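Local coordinates for glutathione s-transferase (Haemonchus contortus, PDB 2WS2), which probably catalyses the conjugation of glutathione to electrophilic halides, releasing a halide anion and a proton, as a sigma-family glutathione transferase, at residues 33-36 against 37-40; 98-101 against 102-105; 152-155 against 156-159. All coordinates share one frame; numbering follows the deposited sequence.

All three contacts are local, each within eight consecutive residues, so none closes a long loop. They follow in series along the chain, and none nests in or crosses another. Interaction 1 turns the chain just after strand 30-34, in the thioredoxin-like N-terminal domain. Interaction 2 joins the end of helix 82-100 to helix 103-107. Interaction 3 starts helix 155-162. The last two belong to the C-terminal domain, on opposite sides of the chain's centre, with nearest atoms about 6 Å apart. Interaction 3 also touches helices 16-24 and 64-75, and thus ties the two domains together. The centres of interactions 1 and 3 lie about 30 Å apart.

Interaction 1. Residues 33-36 against 37-40; sequences RLTH and EEWP
E38 OE1 is gripped by two groups of T35. T35 N donates to E38 OE1 at 3.1 Å, nearly straight at 168°, from the anti side and somewhat out of the carboxylate plane. T35 OG1 also donates to E38 OE1, at 3.1 Å, and meets the anti lone pair of that carboxylate oxygen. In return, E38 N donates to T35 OG1 at 2.8 Å. This exchange has the capping-box pattern, with T35 in the N-cap place, though the turn at 37-40 has helical angles without regular helix bonds. T35 OG1 lies between its own N and carbonyl carbon (chi1 54°), facing E38 N. The stretched E38 chain passes nearly perpendicular to T35, bringing OE1 back to the T35 backbone. Weak bonds, poorly angled, run from E38 N and W39 N to T35 O. L34 adds an apolar touch, L34 CD1 lying at the edge of the indole, 4.3 Å from W39 CE3.

The turn lies near the surface. L34 bonds through its backbone to Y8 of strand 4-9, beside strand 30-34 in the sheet. The W39 ring meets F9 of that strand edge-to-face and rests on M46 and L51, in the loop before strand 53-56.

Interaction 2. Residues 98-101 against 102-105; sequences FLNE and VRPY
The R103 guanidinium carries the amide oxygen N100 OD1 over one face. N100 OD1 sits 3.1 Å off the R103 guanidinium plane, displaced from its centre. The N100 amide and the guanidinium are turned only 28° from each other, and the two side chains run alongside in the same direction. N100 OD1 is 3.2 Å from R103 NE, but the angle is poor. The oxygen sits over the guanidinium face, where the N-H groups do not point at it; any attraction is probably electrostatic.

The arginine chain bends at chi2 (113°), which folds it back along the helix end. R103 CD comes within 3.2 Å of L99 O, and R103 NH1 lies 3.5 Å from L99 CB. The L99 and R103 side chains thus run across each other at a slant. At the phenyl ring of F98, F98 CE1 meets V102 CG2 at 4.1 Å, obliquely.

The backbone turns here. V102 N donates to L99 O at 3.3 Å, from well above the carbonyl plane. This three-residue step replaces the usual helical bond to F98 O, whose angle with V102 N is poor. F98 O instead sits 3.2 Å from V102 CB.

The contact marks the end of helix 82-100 and the change of direction into helix 103-107. F98, E101, V102 and Y105 face helix 118-143. F98 meets the F132 ring, E101 and V102 touch A128, and Y105 bonds through OH to E121. On another side, N100 packs on N100 of the second subunit, so the helix end also reaches the dimer interface.

Interaction 3. Residues 152-155 against 156-159; sequences SLTF and ADLY
D157 OD2 accepts the backbone N of T154 at 3.1 Å. The bond is almost straight, 174°, and uses the anti lone pair of OD2. The other oxygen, D157 OD1, is bonded to the side chain of H182 and to the backbone N of L148. Both oxygens of this buried carboxylate are thus satisfied. Three donors fix its rotation and link the helix start to helix 177-186 and to the preceding loop.

T154 holds the N-cap position, but its hydroxyl does not cap. OG1 lies opposite the backbone N across the CA-CB bond (chi1 -162°) and bonds to Y77 O. That rotation places T154 CG2 over the first turn, 3.6 Å from A156 CB. The T154 and D157 side chains are nearly perpendicular.

The helix bonds begin next. Y159 N donates to F155 O at 3.0 Å, while the bond from L158 N to T154 O is weak.

Apolar packing lies beyond the carboxylate. L153 CD1 rests against D157 CB at 3.8 Å and covers one flank of the aspartate. Farther along, the F155 and Y159 rings meet edge against edge, with their CD2 atoms 4.0 Å apart. F155, L158 and Y159 reach I17 of helix 16-24. F155 and Y159 also touch helix 64-75, at A72 and at V65 and V68, so this helix packs at the junction of the two domains.

A threonine at the N-cap with an aspartate three residues on, at the start of a buried helix, is the N-capping box sequence familiar from the C-terminal domain of glutathione transferases. Here the aspartate-to-backbone half of that box is formed.

Interaction 1. Residues 33-36 against 37-40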
# COMPACT_ATOMS: atom_id res chain seq x y z
N ARG A 33 18.93 9.74 -11.25
CA ARG A 33 19.04 8.30 -11.39
C ARG A 33 20.41 7.89 -10.89
O ARG A 33 21.43 8.40 -11.40
CB ARG A 33 18.85 7.96 -12.87
CG ARG A 33 17.42 7.95 -13.31
CD ARG A 33 17.30 8.00 -14.84
NE ARG A 33 15.96 8.39 -15.24
CZ ARG A 33 15.02 7.56 -15.67
NH1 ARG A 33 15.24 6.25 -15.81
NH2 ARG A 33 13.83 8.07 -15.98
N LEU A 34 20.45 7.03 -9.88
CA LEU A 34 21.69 6.65 -9.20
C LEU A 34 22.05 5.21 -9.57
O LEU A 34 21.19 4.34 -9.72
CB LEU A 34 21.58 6.76 -7.65
CG LEU A 34 21.35 8.10 -6.93
CD1 LEU A 34 21.21 7.89 -5.39
CD2 LEU A 34 22.44 9.13 -7.23
N THR A 35 23.34 4.97 -9.72
CA THR A 35 23.84 3.66 -10.05
C THR A 35 23.75 2.84 -8.78
O THR A 35 23.65 3.38 -7.64
CB THR A 35 25.33 3.72 -10.51
OG1 THR A 35 26.08 4.39 -9.51
CG2 THR A 35 25.52 4.49 -11.83
N HIS A 36 23.73 1.53 -8.95
CA HIS A 36 23.84 0.67 -7.79
C HIS A 36 25.20 0.90 -7.07
O HIS A 36 25.32 0.71 -5.86
CB HIS A 36 23.64 -0.78 -8.20
CG HIS A 36 22.21 -1.17 -8.37
ND1 HIS A 36 21.30 -0.41 -9.10
CD2 HIS A 36 21.53 -2.24 -7.92
CE1 HIS A 36 20.13 -1.00 -9.07
NE2 HIS A 36 20.23 -2.12 -8.38
N GLU A 37 26.18 1.35 -7.82
CA GLU A 37 27.54 1.53 -7.33
C GLU A 37 27.71 2.85 -6.57
O GLU A 37 28.55 2.95 -5.71
CB GLU A 37 28.57 1.39 -8.47
CG GLU A 37 28.63 -0.00 -9.19
CD GLU A 37 27.32 -0.36 -9.93
OE1 GLU A 37 26.67 0.56 -10.39
OE2 GLU A 37 26.95 -1.54 -10.05
N GLU A 38 26.94 3.87 -6.95
CA GLU A 38 26.93 5.18 -6.31
C GLU A 38 26.06 5.17 -5.04
O GLU A 38 26.27 5.98 -4.14
CB GLU A 38 26.26 6.21 -7.22
CG GLU A 38 27.10 6.99 -8.15
CD GLU A 38 26.23 7.86 -9.07
OE1 GLU A 38 25.28 7.34 -9.78
OE2 GLU A 38 26.50 9.08 -9.06
N TRP A 39 25.07 4.28 -5.02
CA TRP A 39 23.98 4.31 -4.05
C TRP A 39 24.42 4.37 -2.54
O TRP A 39 23.84 5.14 -1.79
CB TRP A 39 22.95 3.19 -4.36
CG TRP A 39 22.07 2.70 -3.19
CD1 TRP A 39 22.08 1.46 -2.65
CD2 TRP A 39 21.07 3.44 -2.45
NE1 TRP A 39 21.15 1.36 -1.63
CE2 TRP A 39 20.53 2.57 -1.48
CE3 TRP A 39 20.60 4.76 -2.51
CZ2 TRP A 39 19.53 2.97 -0.56
CZ3 TRP A 39 19.62 5.17 -1.59
CH2 TRP A 39 19.09 4.26 -0.63
N PRO A 40 25.42 3.57 -2.10
CA PRO A 40 25.86 3.67 -0.69
C PRO A 40 26.42 5.00 -0.20
O PRO A 40 26.54 5.18 1.02
CB PRO A 40 26.95 2.60 -0.63
CG PRO A 40 26.46 1.57 -1.54
CD PRO A 40 25.93 2.33 -2.72

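Interaction 2. Residues 98-101 against 102-105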
# COMPACT_ATOMS: atom_id res chain seq x y z
N PHE A 98 -1.54 -7.57 -6.90
CA PHE A 98 -1.42 -8.39 -8.08
C PHE A 98 0.06 -8.49 -8.38
O PHE A 98 0.56 -9.57 -8.64
CB PHE A 98 -2.21 -7.82 -9.25
CG PHE A 98 -1.86 -8.44 -10.60
CD1 PHE A 98 -2.30 -9.72 -10.94
CD2 PHE A 98 -1.13 -7.73 -11.54
CE1 PHE A 98 -2.00 -10.29 -12.18
CE2 PHE A 98 -0.83 -8.29 -12.81
CZ PHE A 98 -1.27 -9.57 -13.11
N LEU A 99 0.75 -7.35 -8.33
CA LEU A 99 2.22 -7.30 -8.44
C LEU A 99 2.95 -8.29 -7.53
O LEU A 99 3.84 -9.00 -7.99
CB LEU A 99 2.73 -5.88 -8.21
CG LEU A 99 3.31 -5.26 -9.48
CD1 LEU A 99 2.32 -5.36 -10.65
CD2 LEU A 99 3.85 -3.84 -9.30
N ASN A 100 2.54 -8.36 -6.26
CA ASN A 100 3.21 -9.19 -5.26
C ASN A 100 2.96 -10.69 -5.39
O ASN A 100 3.87 -11.51 -5.23
CB ASN A 100 2.84 -8.74 -3.85
CG ASN A 100 3.78 -7.68 -3.31
OD1 ASN A 100 4.14 -6.72 -3.99
ND2 ASN A 100 4.18 -7.86 -2.06
N GLU A 101 1.70 -11.04 -5.66
CA GLU A 101 1.31 -12.43 -5.89
C GLU A 101 1.89 -12.91 -7.25
O GLU A 101 1.65 -14.04 -7.68
CB GLU A 101 -0.23 -12.52 -5.91
CG GLU A 101 -0.84 -13.87 -5.47
CD GLU A 101 -2.00 -14.30 -6.37
OE1 GLU A 101 -2.42 -15.46 -6.26
OE2 GLU A 101 -2.45 -13.49 -7.22
N VAL A 102 2.64 -12.07 -7.93
CA VAL A 102 3.09 -12.41 -9.28
C VAL A 102 4.61 -12.30 -9.52
O VAL A 102 5.11 -12.71 -10.57
CB VAL A 102 2.23 -11.64 -10.33
CG1 VAL A 102 3.07 -10.83 -11.28
CG2 VAL A 102 1.24 -12.59 -11.03
N ARG A 103 5.32 -11.78 -8.53
CA ARG A 103 6.79 -11.66 -8.54
C ARG A 103 7.49 -13.01 -8.75
O ARG A 103 8.18 -13.19 -9.73
CB ARG A 103 7.31 -11.03 -7.22
CG ARG A 103 7.44 -9.52 -7.15
CD ARG A 103 6.43 -8.97 -6.13
NE ARG A 103 6.77 -7.66 -5.58
CZ ARG A 103 6.58 -6.49 -6.18
NH1 ARG A 103 6.07 -6.45 -7.41
NH2 ARG A 103 6.93 -5.36 -5.57
N PRO A 104 7.34 -13.97 -7.80
CA PRO A 104 7.99 -15.27 -7.95
C PRO A 104 7.95 -15.88 -9.34
O PRO A 104 8.89 -16.59 -9.71
CB PRO A 104 7.22 -16.14 -6.97
CG PRO A 104 7.02 -15.21 -5.82
CD PRO A 104 6.87 -13.80 -6.41
N TYR A 105 6.92 -15.59 -10.12
CA TYR A 105 6.87 -16.03 -11.52
C TYR A 105 7.50 -14.99 -12.47
O TYR A 105 7.84 -15.29 -13.61
CB TYR A 105 5.43 -16.42 -11.92
CG TYR A 105 5.25 -16.61 -13.40
CD1 TYR A 105 5.60 -17.81 -14.01
CD2 TYR A 105 4.78 -15.57 -14.20
CE1 TYR A 105 5.45 -17.98 -15.37
CE2 TYR A 105 4.64 -15.74 -15.57
CZ TYR A 105 4.96 -16.95 -16.14
OH TYR A 105 4.83 -17.13 -17.49

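Interaction 3. Residues 152-155 against 156-159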
# COMPACT_ATOMS: atom_id res chain seq x y z
N SER A 152 -11.34 11.38 -16.23
CA SER A 152 -10.10 12.11 -16.51
C SER A 152 -9.07 11.09 -15.98
O SER A 152 -9.45 10.13 -15.29
CB SER A 152 -10.05 13.46 -15.76
OG SER A 152 -8.93 14.31 -16.13
N LEU A 153 -7.80 11.29 -16.31
CA LEU A 153 -6.81 10.34 -15.91
C LEU A 153 -6.66 10.41 -14.38
O LEU A 153 -6.70 11.47 -13.82
CB LEU A 153 -5.47 10.61 -16.62
CG LEU A 153 -5.22 9.95 -17.99
CD1 LEU A 153 -5.47 8.44 -17.96
CD2 LEU A 153 -6.05 10.61 -19.08
N THR A 154 -6.56 9.27 -13.74
CA THR A 154 -6.07 9.21 -12.34
C THR A 154 -4.80 8.34 -12.23
O THR A 154 -4.43 7.71 -13.23
CB THR A 154 -7.22 8.75 -11.43
OG1 THR A 154 -6.93 9.08 -10.05
CG2 THR A 154 -7.46 7.25 -11.60
N PHE A 155 -4.12 8.25 -11.06
CA PHE A 155 -2.84 7.51 -11.04
C PHE A 155 -3.14 6.03 -11.02
O PHE A 155 -2.26 5.20 -11.33
CB PHE A 155 -1.87 7.90 -9.85
CG PHE A 155 -2.46 7.64 -8.48
CD1 PHE A 155 -3.15 8.64 -7.81
CD2 PHE A 155 -2.35 6.40 -7.87
CE1 PHE A 155 -3.74 8.42 -6.55
CE2 PHE A 155 -2.92 6.16 -6.59
CZ PHE A 155 -3.61 7.18 -5.95
N ALA A 156 -4.40 5.70 -10.73
CA ALA A 156 -4.84 4.31 -10.79
C ALA A 156 -4.78 3.76 -12.24
O ALA A 156 -4.43 2.59 -12.45
CB ALA A 156 -6.19 4.16 -10.24
N ASP A 157 -5.16 4.62 -13.18
CA ASP A 157 -4.87 4.42 -14.62
C ASP A 157 -3.36 4.25 -14.89
O ASP A 157 -2.96 3.33 -15.61
CB ASP A 157 -5.42 5.63 -15.39
CG ASP A 157 -6.94 5.63 -15.42
OD1 ASP A 157 -7.51 4.59 -15.69
OD2 ASP A 157 -7.56 6.67 -15.14
N LEU A 158 -2.53 5.09 -14.27
CA LEU A 158 -1.12 5.04 -14.57
C LEU A 158 -0.53 3.69 -14.19
O LEU A 158 0.24 3.11 -14.97
CB LEU A 158 -0.36 6.25 -14.03
CG LEU A 158 -0.86 7.60 -14.56
CD1 LEU A 158 -0.06 8.74 -14.03
CD2 LEU A 158 -0.89 7.64 -16.13
N TYR A 159 -1.00 3.12 -13.08
CA TYR A 159 -0.32 1.95 -12.53
C TYR A 159 -0.64 0.71 -13.32
O TYR A 159 0.22 -0.13 -13.56
CB TYR A 159 -0.73 1.73 -11.07
CG TYR A 159 0.23 2.29 -10.04
CD1 TYR A 159 1.43 1.65 -9.74
CD2 TYR A 159 -0.11 3.43 -9.30
CE1 TYR A 159 2.30 2.15 -8.77
CE2 TYR A 159 0.77 3.94 -8.31
CZ TYR A 159 1.96 3.29 -8.05
OH TYR A 159 2.81 3.81 -7.11